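PDB 3VAS: putative adenosine kinase from Schistosoma mansoni, which probably phosphorylates adenosine to AMP at the expense of ATP, as a nucleoside kinase of the ribokinase-like pfkB family. Local coordinates for residues N32-I37 / T154-A159; Y78-A83 / K114-D119; G105-D110 / L136-V141. All coordinates share one frame; numbering follows the deposited sequence.

Contact 1 (N32-I37 / T154-A159). With ADN (adenosine), chain C.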
loop_
_atom_site.group_PDB
_atom_site.type_symbol
_atom_site.label_atom_id
_atom_site.label_comp_id
_atom_site.label_asym_id
_atom_site.label_seq_id
_atom_site.Cartn_x
_atom_site.Cartn_y
_atom_site.Cartn_z
ATOM N N ASN A 32 4.537 -1.555 7.290
ATOM C CA ASN A 32 5.916 -2.018 7.293
ATOM C C ASN A 32 6.832 -0.981 6.643
ATOM O O ASN A 32 6.830 -0.817 5.424
ATOM C CB ASN A 32 6.020 -3.359 6.556
ATOM C CG ASN A 32 4.933 -4.341 6.974
ATOM O OD1 ASN A 32 4.515 -4.365 8.133
ATOM N ND2 ASN A 32 4.468 -5.153 6.030
ATOM N N PRO A 33 7.608 -0.254 7.457
ATOM C CA PRO A 33 8.505 0.730 6.840
ATOM C C PRO A 33 9.753 0.029 6.334
ATOM O O PRO A 33 10.457 -0.624 7.110
ATOM C CB PRO A 33 8.819 1.693 7.989
ATOM C CG PRO A 33 8.629 0.891 9.226
ATOM C CD PRO A 33 7.645 -0.213 8.929
ATOM N N LEU A 34 10.007 0.140 5.036
ATOM C CA LEU A 34 11.067 -0.638 4.406
ATOM C C LEU A 34 11.973 0.234 3.551
ATOM O O LEU A 34 11.554 1.268 3.026
ATOM C CB LEU A 34 10.461 -1.744 3.535
ATOM C CG LEU A 34 9.459 -2.705 4.181
ATOM C CD1 LEU A 34 8.733 -3.518 3.112
ATOM C CD2 LEU A 34 10.159 -3.627 5.180
ATOM N N LEU A 35 13.222 -0.188 3.407
ATOM C CA LEU A 35 14.126 0.482 2.488
ATOM C C LEU A 35 14.084 -0.229 1.140
ATOM O O LEU A 35 14.316 -1.437 1.061
ATOM C CB LEU A 35 15.550 0.484 3.041
ATOM C CG LEU A 35 16.577 1.223 2.184
ATOM C CD1 LEU A 35 16.394 2.728 2.310
ATOM C CD2 LEU A 35 17.990 0.814 2.555
ATOM N N ASP A 36 13.768 0.513 0.084
ATOM C CA ASP A 36 13.839 -0.029 -1.271
ATOM C C ASP A 36 15.267 0.029 -1.803
ATOM O O ASP A 36 15.938 1.059 -1.716
ATOM C CB ASP A 36 12.899 0.719 -2.221
ATOM C CG ASP A 36 11.431 0.396 -1.971
ATOM O OD1 ASP A 36 11.148 -0.520 -1.165
ATOM O OD2 ASP A 36 10.561 1.052 -2.593
ATOM N N ILE A 37 15.733 -1.088 -2.345
ATOM C CA ILE A 37 17.038 -1.128 -2.982
ATOM C C ILE A 37 16.848 -1.434 -4.465
ATOM O O ILE A 37 16.662 -2.583 -4.855
ATOM C CB ILE A 37 17.953 -2.164 -2.319
ATOM C CG1 ILE A 37 17.963 -1.957 -0.801
ATOM C CG2 ILE A 37 19.363 -2.089 -2.902
ATOM C CD1 ILE A 37 18.901 -2.894 -0.063
ATOM N N THR A 154 11.161 -9.141 -0.726
ATOM C CA THR A 154 11.083 -8.386 0.514
ATOM C C THR A 154 11.591 -9.154 1.730
ATOM O O THR A 154 11.151 -10.271 1.996
ATOM C CB THR A 154 9.637 -7.953 0.795
ATOM O OG1 THR A 154 9.183 -7.120 -0.276
ATOM C CG2 THR A 154 9.551 -7.185 2.105
ATOM N N TYR A 155 12.525 -8.546 2.453
ATOM C CA TYR A 155 12.948 -9.046 3.758
ATOM C C TYR A 155 12.368 -8.121 4.824
ATOM O O TYR A 155 12.844 -7.003 5.011
ATOM C CB TYR A 155 14.475 -9.088 3.870
ATOM C CG TYR A 155 14.957 -9.696 5.175
ATOM C CD1 TYR A 155 14.878 -11.066 5.392
ATOM C CD2 TYR A 155 15.475 -8.900 6.191
ATOM C CE1 TYR A 155 15.301 -11.630 6.581
ATOM C CE2 TYR A 155 15.905 -9.459 7.389
ATOM C CZ TYR A 155 15.815 -10.825 7.573
ATOM O OH TYR A 155 16.237 -11.397 8.754
ATOM N N LEU A 156 11.326 -8.585 5.499
ATOM C CA LEU A 156 10.564 -7.737 6.408
ATOM C C LEU A 156 11.375 -7.225 7.596
ATOM O O LEU A 156 11.174 -6.091 8.036
ATOM C CB LEU A 156 9.304 -8.460 6.885
ATOM C CG LEU A 156 8.202 -8.552 5.822
ATOM C CD1 LEU A 156 7.035 -9.404 6.309
ATOM C CD2 LEU A 156 7.729 -7.162 5.440
ATOM N N GLY A 157 12.281 -8.058 8.104
ATOM C CA GLY A 157 13.176 -7.669 9.185
ATOM C C GLY A 157 12.468 -7.069 10.387
ATOM O O GLY A 157 11.540 -7.666 10.938
ATOM N N ALA A 158 12.887 -5.866 10.770
ATOM C CA ALA A 158 12.354 -5.197 11.956
ATOM C C ALA A 158 10.836 -4.995 11.931
ATOM O O ALA A 158 10.197 -4.986 12.985
ATOM C CB ALA A 158 13.059 -3.868 12.168
ATOM N N ALA A 159 10.269 -4.842 10.733
ATOM C CA ALA A 159 8.833 -4.616 10.567
ATOM C C ALA A 159 7.949 -5.699 11.193
ATOM O O ALA A 159 6.802 -5.431 11.551
ATOM C CB ALA A 159 8.490 -4.437 9.087
HETATM O "O5'" ADN C . 4.160 -0.774 -4.145
HETATM C "C5'" ADN C . 5.586 -0.774 -4.175
HETATM C "C4'" ADN C . 6.164 -0.730 -2.781
HETATM O "O4'" ADN C . 5.795 -1.919 -2.065
HETATM C "C3'" ADN C . 7.692 -0.647 -2.681
HETATM O "O3'" ADN C . 8.073 0.663 -2.257
HETATM C "C2'" ADN C . 8.057 -1.666 -1.577
HETATM O "O2'" ADN C . 8.900 -1.161 -0.565
HETATM C "C1'" ADN C . 6.695 -2.069 -1.009
HETATM N N9 ADN C . 6.629 -3.439 -0.500
HETATM C C8 ADN C . 7.098 -4.526 -1.082
HETATM N N7 ADN C . 6.829 -5.659 -0.181
HETATM C C5 ADN C . 6.171 -5.155 0.980
HETATM C C6 ADN C . 5.700 -5.778 2.132
HETATM N N6 ADN C . 5.853 -7.199 2.292
HETATM N N1 ADN C . 5.092 -5.022 3.125
HETATM C C2 ADN C . 4.944 -3.666 2.977
HETATM N N3 ADN C . 5.404 -3.051 1.842
HETATM C C4 ADN C . 6.030 -3.830 0.837
#

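Contact 2 (Y78-A83 / K114-D119). With ADN (adenosine), chain C.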
loop_
_atom_site.group_PDB
_atom_site.type_symbol
_atom_site.label_atom_id
_atom_site.label_comp_id
_atom_site.label_asym_id
_atom_site.label_seq_id
_atom_site.Cartn_x
_atom_site.Cartn_y
_atom_site.Cartn_z
ATOM N N TYR A 78 18.922 3.830 -3.329
ATOM C CA TYR A 78 18.335 3.579 -2.022
ATOM C C TYR A 78 17.260 4.617 -1.770
ATOM O O TYR A 78 17.515 5.815 -1.881
ATOM C CB TYR A 78 19.400 3.682 -0.928
ATOM C CG TYR A 78 20.555 2.717 -1.076
ATOM C CD1 TYR A 78 20.448 1.407 -0.636
ATOM C CD2 TYR A 78 21.756 3.124 -1.641
ATOM C CE1 TYR A 78 21.508 0.520 -0.759
ATOM C CE2 TYR A 78 22.820 2.246 -1.775
ATOM C CZ TYR A 78 22.690 0.945 -1.329
ATOM O OH TYR A 78 23.740 0.066 -1.456
ATOM N N ILE A 79 16.056 4.167 -1.436
ATOM C CA ILE A 79 14.956 5.097 -1.216
ATOM C C ILE A 79 13.918 4.487 -0.281
ATOM O O ILE A 79 13.644 3.290 -0.350
ATOM C CB ILE A 79 14.322 5.553 -2.563
ATOM C CG1 ILE A 79 13.256 6.626 -2.340
ATOM C CG2 ILE A 79 13.750 4.373 -3.331
ATOM C CD1 ILE A 79 12.777 7.284 -3.637
ATOM N N ALA A 80 13.371 5.306 0.614
ATOM C CA ALA A 80 12.363 4.844 1.562
ATOM C C ALA A 80 11.171 4.214 0.851
ATOM O O ALA A 80 10.671 4.747 -0.141
ATOM C CB ALA A 80 11.905 5.991 2.451
ATOM N N GLY A 81 10.727 3.070 1.363
ATOM C CA GLY A 81 9.609 2.348 0.781
ATOM C C GLY A 81 8.588 1.919 1.819
ATOM O O GLY A 81 8.459 2.545 2.874
ATOM N N GLY A 82 7.863 0.844 1.526
ATOM C CA GLY A 82 6.762 0.412 2.371
ATOM C C GLY A 82 5.436 0.910 1.813
ATOM O O GLY A 82 5.211 2.122 1.710
ATOM N N ALA A 83 4.560 -0.027 1.460
ATOM C CA ALA A 83 3.330 0.293 0.744
ATOM C C ALA A 83 2.432 1.284 1.487
ATOM O O ALA A 83 2.005 2.285 0.914
ATOM C CB ALA A 83 2.560 -0.981 0.406
ATOM N N LYS A 114 16.763 5.250 10.725
ATOM C CA LYS A 114 16.835 6.675 11.006
ATOM C C LYS A 114 16.585 7.504 9.743
ATOM O O LYS A 114 15.920 8.534 9.794
ATOM C CB LYS A 114 18.166 7.053 11.668
ATOM C CG LYS A 114 18.193 8.502 12.144
ATOM C CD LYS A 114 19.358 8.799 13.071
ATOM C CE LYS A 114 19.214 10.197 13.652
ATOM N NZ LYS A 114 20.291 10.538 14.615
ATOM N N TYR A 115 17.110 7.048 8.610
ATOM C CA TYR A 115 16.847 7.718 7.340
ATOM C C TYR A 115 15.347 7.728 7.018
ATOM O O TYR A 115 14.794 8.761 6.630
ATOM C CB TYR A 115 17.642 7.071 6.199
ATOM C CG TYR A 115 16.992 7.248 4.844
ATOM C CD1 TYR A 115 16.944 8.492 4.227
ATOM C CD2 TYR A 115 16.412 6.173 4.192
ATOM C CE1 TYR A 115 16.335 8.654 2.991
ATOM C CE2 TYR A 115 15.804 6.323 2.964
ATOM C CZ TYR A 115 15.766 7.561 2.365
ATOM O OH TYR A 115 15.156 7.697 1.136
ATOM N N ILE A 116 14.695 6.581 7.188
ATOM C CA ILE A 116 13.256 6.498 6.963
ATOM C C ILE A 116 12.491 7.453 7.892
ATOM O O ILE A 116 11.583 8.167 7.451
ATOM C CB ILE A 116 12.728 5.042 7.085
ATOM C CG1 ILE A 116 13.281 4.182 5.946
ATOM C CG2 ILE A 116 11.209 5.019 7.054
ATOM C CD1 ILE A 116 13.059 2.690 6.122
ATOM N N LYS A 117 12.876 7.490 9.166
ATOM C CA LYS A 117 12.238 8.406 10.115
ATOM C C LYS A 117 12.430 9.875 9.731
ATOM O O LYS A 117 11.488 10.665 9.798
ATOM C CB LYS A 117 12.727 8.169 11.546
ATOM C CG LYS A 117 11.987 9.010 12.588
ATOM C CD LYS A 117 12.696 9.016 13.943
ATOM C CE LYS A 117 12.747 7.625 14.555
ATOM N NZ LYS A 117 13.468 7.603 15.867
ATOM N N ASN A 118 13.647 10.242 9.336
ATOM C CA ASN A 118 13.927 11.620 8.929
ATOM C C ASN A 118 13.163 12.020 7.670
ATOM O O ASN A 118 12.798 13.181 7.498
ATOM C CB ASN A 118 15.426 11.845 8.714
ATOM C CG ASN A 118 16.224 11.762 10.004
ATOM O OD1 ASN A 118 15.675 11.875 11.102
ATOM N ND2 ASN A 118 17.529 11.573 9.873
ATOM N N ASP A 119 12.936 11.050 6.791
ATOM C CA ASP A 119 12.199 11.276 5.556
ATOM C C ASP A 119 10.754 11.652 5.881
ATOM O O ASP A 119 10.182 12.548 5.263
ATOM C CB ASP A 119 12.251 10.018 4.685
ATOM C CG ASP A 119 11.752 10.257 3.277
ATOM O OD1 ASP A 119 12.405 11.028 2.540
ATOM O OD2 ASP A 119 10.720 9.659 2.899
HETATM O "O5'" ADN C . 4.160 -0.774 -4.145
HETATM C "C5'" ADN C . 5.586 -0.774 -4.175
HETATM C "C4'" ADN C . 6.164 -0.730 -2.781
HETATM O "O4'" ADN C . 5.795 -1.919 -2.065
HETATM C "C3'" ADN C . 7.692 -0.647 -2.681
HETATM O "O3'" ADN C . 8.073 0.663 -2.257
HETATM C "C2'" ADN C . 8.057 -1.666 -1.577
HETATM O "O2'" ADN C . 8.900 -1.161 -0.565
HETATM C "C1'" ADN C . 6.695 -2.069 -1.009
HETATM N N9 ADN C . 6.629 -3.439 -0.500
HETATM C C8 ADN C . 7.098 -4.526 -1.082
HETATM N N7 ADN C . 6.829 -5.659 -0.181
HETATM C C5 ADN C . 6.171 -5.155 0.980
HETATM C C6 ADN C . 5.700 -5.778 2.132
HETATM N N6 ADN C . 5.853 -7.199 2.292
HETATM N N1 ADN C . 5.092 -5.022 3.125
HETATM C C2 ADN C . 4.944 -3.666 2.977
HETATM N N3 ADN C . 5.404 -3.051 1.842
HETATM C C4 ADN C . 6.030 -3.830 0.837
#

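Contact 3 (G105-D110 / L136-V141). With ADN (adenosine), chain C.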
loop_
_atom_site.group_PDB
_atom_site.type_symbol
_atom_site.label_atom_id
_atom_site.label_comp_id
_atom_site.label_asym_id
_atom_site.label_seq_id
_atom_site.Cartn_x
_atom_site.Cartn_y
_atom_site.Cartn_z
ATOM N N GLY A 105 4.945 2.272 12.529
ATOM C CA GLY A 105 5.611 1.101 11.986
ATOM C C GLY A 105 6.820 0.738 12.829
ATOM O O GLY A 105 7.196 1.491 13.732
ATOM N N CYS A 106 7.439 -0.403 12.541
ATOM C CA CYS A 106 8.622 -0.825 13.296
ATOM C C CYS A 106 9.903 -0.854 12.462
ATOM O O CYS A 106 10.010 -1.595 11.480
ATOM C CB CYS A 106 8.394 -2.188 13.964
ATOM S SG CYS A 106 9.730 -2.687 15.088
ATOM N N ILE A 107 10.875 -0.042 12.867
ATOM C CA ILE A 107 12.193 -0.028 12.245
ATOM C C ILE A 107 13.240 -0.564 13.225
ATOM O O ILE A 107 12.962 -0.726 14.418
ATOM C CB ILE A 107 12.610 1.398 11.828
ATOM C CG1 ILE A 107 12.595 2.335 13.042
ATOM C CG2 ILE A 107 11.709 1.935 10.707
ATOM C CD1 ILE A 107 13.209 3.712 12.773
ATOM N N GLY A 108 14.443 -0.833 12.718
ATOM C CA GLY A 108 15.557 -1.213 13.565
ATOM C C GLY A 108 16.335 0.001 14.049
ATOM O O GLY A 108 16.067 1.127 13.624
ATOM N N ALA A 109 17.295 -0.222 14.943
ATOM C CA ALA A 109 18.139 0.860 15.443
ATOM C C ALA A 109 19.389 0.989 14.582
ATOM O O ALA A 109 20.509 0.825 15.060
ATOM C CB ALA A 109 18.519 0.620 16.901
ATOM N N ASP A 110 19.181 1.269 13.305
ATOM C CA ASP A 110 20.274 1.396 12.357
ATOM C C ASP A 110 20.097 2.665 11.531
ATOM O O ASP A 110 19.108 3.384 11.689
ATOM C CB ASP A 110 20.356 0.156 11.454
ATOM C CG ASP A 110 18.996 -0.267 10.895
ATOM O OD1 ASP A 110 18.866 -1.439 10.476
ATOM O OD2 ASP A 110 18.060 0.563 10.873
ATOM N N LEU A 136 18.193 -6.777 15.232
ATOM C CA LEU A 136 17.240 -6.924 14.135
ATOM C C LEU A 136 17.205 -5.636 13.303
ATOM O O LEU A 136 16.904 -4.560 13.820
ATOM C CB LEU A 136 15.849 -7.287 14.658
ATOM C CG LEU A 136 14.780 -7.618 13.608
ATOM C CD1 LEU A 136 15.271 -8.691 12.644
ATOM C CD2 LEU A 136 13.480 -8.057 14.273
ATOM N N MET A 137 17.531 -5.752 12.018
ATOM C CA MET A 137 17.690 -4.587 11.150
ATOM C C MET A 137 16.411 -4.190 10.423
ATOM O O MET A 137 15.531 -5.021 10.189
ATOM C CB MET A 137 18.819 -4.819 10.139
ATOM C CG MET A 137 20.205 -5.059 10.776
ATOM S SD MET A 137 20.921 -3.624 11.611
ATOM C CE MET A 137 20.332 -3.797 13.297
ATOM N N THR A 138 16.319 -2.908 10.083
ATOM C CA THR A 138 15.197 -2.387 9.318
ATOM C C THR A 138 14.996 -3.229 8.059
ATOM O O THR A 138 15.962 -3.588 7.386
ATOM C CB THR A 138 15.437 -0.914 8.925
ATOM O OG1 THR A 138 15.504 -0.108 10.109
ATOM C CG2 THR A 138 14.316 -0.402 8.029
ATOM N N GLY A 139 13.744 -3.562 7.760
ATOM C CA GLY A 139 13.431 -4.361 6.590
ATOM C C GLY A 139 13.858 -3.701 5.289
ATOM O O GLY A 139 14.080 -2.490 5.233
ATOM N N LYS A 140 13.970 -4.503 4.238
ATOM C CA LYS A 140 14.433 -4.016 2.950
ATOM C C LYS A 140 13.749 -4.761 1.809
ATOM O O LYS A 140 13.338 -5.918 1.964
ATOM C CB LYS A 140 15.949 -4.186 2.843
ATOM C CG LYS A 140 16.417 -5.591 3.188
ATOM C CD LYS A 140 17.935 -5.708 3.169
ATOM C CE LYS A 140 18.386 -7.050 3.721
ATOM N NZ LYS A 140 19.874 -7.165 3.759
ATOM N N VAL A 141 13.634 -4.094 0.665
ATOM C CA VAL A 141 13.064 -4.702 -0.530
ATOM C C VAL A 141 14.081 -4.654 -1.662
ATOM O O VAL A 141 14.582 -3.589 -2.014
ATOM C CB VAL A 141 11.781 -3.975 -0.991
ATOM C CG1 VAL A 141 11.162 -4.698 -2.186
ATOM C CG2 VAL A 141 10.777 -3.872 0.152
HETATM O "O5'" ADN C . 4.160 -0.774 -4.145
HETATM C "C5'" ADN C . 5.586 -0.774 -4.175
HETATM C "C4'" ADN C . 6.164 -0.730 -2.781
HETATM O "O4'" ADN C . 5.795 -1.919 -2.065
HETATM C "C3'" ADN C . 7.692 -0.647 -2.681
HETATM O "O3'" ADN C . 8.073 0.663 -2.257
HETATM C "C2'" ADN C . 8.057 -1.666 -1.577
HETATM O "O2'" ADN C . 8.900 -1.161 -0.565
HETATM C "C1'" ADN C . 6.695 -2.069 -1.009
HETATM N N9 ADN C . 6.629 -3.439 -0.500
HETATM C C8 ADN C . 7.098 -4.526 -1.082
HETATM N N7 ADN C . 6.829 -5.659 -0.181
HETATM C C5 ADN C . 6.171 -5.155 0.980
HETATM C C6 ADN C . 5.700 -5.778 2.132
HETATM N N6 ADN C . 5.853 -7.199 2.292
HETATM N N1 ADN C . 5.092 -5.022 3.125
HETATM C C2 ADN C . 4.944 -3.666 2.977
HETATM N N3 ADN C . 5.404 -3.051 1.842
HETATM C C4 ADN C . 6.030 -3.830 0.837
HETATM O O HOH W 1 11.564 -2.179 9.144
HETATM O O HOH W 2 17.451 -2.992 16.051
HETATM O O HOH W 3 18.360 -2.535 7.384
#

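Contact 1 (N32-I37 / T154-A159)
Leu-34 lays CD2 against Leu-156, 4.3 Å from that residue's CD2, and against Ala-159 CB. With CG anti to the carbonyl carbon (chi1 -54°), its other methyl meets Thr-154 CG2 and the adenine, where Leu-34 CD1 lies on a face of the base 3.5 Å from ADN C4. Two residues earlier, Asn-32 CB rests on Ala-159 CB at 3.7 Å, in the type II' turn that ends segment 154-159. No hydrogen bond joins the two segments. Their strand axes run roughly antiparallel at 8.5 Å, because in this ribokinase-like fold strand 138-145 pairs with both strands and lies between them; Leu-34 reaches across it to side chains and to the backbone O of Leu-156. The polar ends turn to adenosine. Asn-32 ND2 gives N1 a nearly straight hydrogen bond of 3.0 Å (166°), while OD1 of the same amide is bound to Thr-191 OG1, which fixes the rotation of the group. Thr-154 OG1 stands 2.8 Å from N7, and its CG2 turns toward N6. Asp-36 spans the ribose diol, taking the hydrogen of O3' on OD2 at 2.5 Å and that of O2' on OD1 at a separation too short to be read literally.

Contact 2 (Y78-A83 / K114-D119)
Tyr-115 reaches from its helix to the edge of strand 78-81. Its CB already points toward the strand, and CG stands roughly anti to the backbone N (chi1 154°), which carries the ring out toward Ala-80. CE2 lies 3.5 Å from Ala-80 N and 3.9 Å from Ala-80 CB; CZ lies beside the same N, which sits at the ring edge close to its plane. At the tip, OH accepts the Ala-80 N-H in a somewhat bent bond of 3.0 Å and sits 3.5 Å from Ile-79 CA. Ala-80 CB then fills the middle of the contact, with Ile-116 CG1 at 4.2 Å and Asp-119 OD2 close by; that carboxylate forms a salt bridge with Lys-89 of helix 83-95. Beyond Ala-80 the strand runs into Gly-81 and Gly-82, consistent with the paired glycines of pfkB-family kinases, with Gly-82 at the N-cap of helix 83-95. Backbone amides there face the nucleoside: Gly-82 N donates to O2' of adenosine at 3.1 Å (161°), and Ala-83 N to N3 of the base at 3.2 Å (169°).

Contact 3 (G105-D110 / L136-V141)
The Asp-110 carboxylate is the flat group of this contact, and Thr-138 meets it along the edge where its two oxygens lie side by side. Thr-138 N donates to OD1 from the syn side, 3.0 Å away and 16° out of the carboxylate plane, while Thr-138 OG1 gives its hydrogen to the syn lone pair of OD2 at 2.8 Å. On the outer side of OD1, facing away from OD2, Met-137 SD sits 3.2 Å off, only a little out of plane; the methionine chain, bent at chi2 and chi3, folds round that oxygen. A water that binds Thr-138 O approaches OD1 well out of the plane on one side, in a weak bond. Thr-138 OG1 also works as an acceptor, taking the Gly-108 N-H at 2.9 Å (153°). With nothing but hydrogen on its CA, Gly-108 passes 3.6 Å from Leu-136 O. Two further waters join the backbones, one between Cys-106 O and Gly-139 N, the other between Ala-109 N and Leu-136 O. Asp-110 is the N-cap of helix 111-122, its OD2 also receiving Gly-113 N, so the turn from strand 101-107 into that helix is tied to the start of strand 138-145. Three firm donors, one of them the Gly-113 N-H at the start of the helix, converge on the carboxylate and would probably keep it ionised.

All three contacts reach one nucleoside site, contact 3 only at its Val-141 end, where CG2 approaches O2' of adenosine at 3.4 Å. Strand 27-40, carrying segment 32-37 of contact 1, is their common element: it pairs with strand 77-81 of contact 2 through Leu-34 O and Gly-81 N and, along its other edge, with strand 138-145 of contact 3 through Leu-35 O and Val-141 N, 2.8 Å apart. The centre of contact 1 lies about 6 Å from that of contact 3 and about 10 Å from that of contact 2. Segment 105-110 of contact 3 leads directly into helix 111-122 of contact 2, and Ile-116 CD1 meets Thr-138 CG2 at 3.8 Å. Asp-320 and Asn-86 also bind the nucleoside.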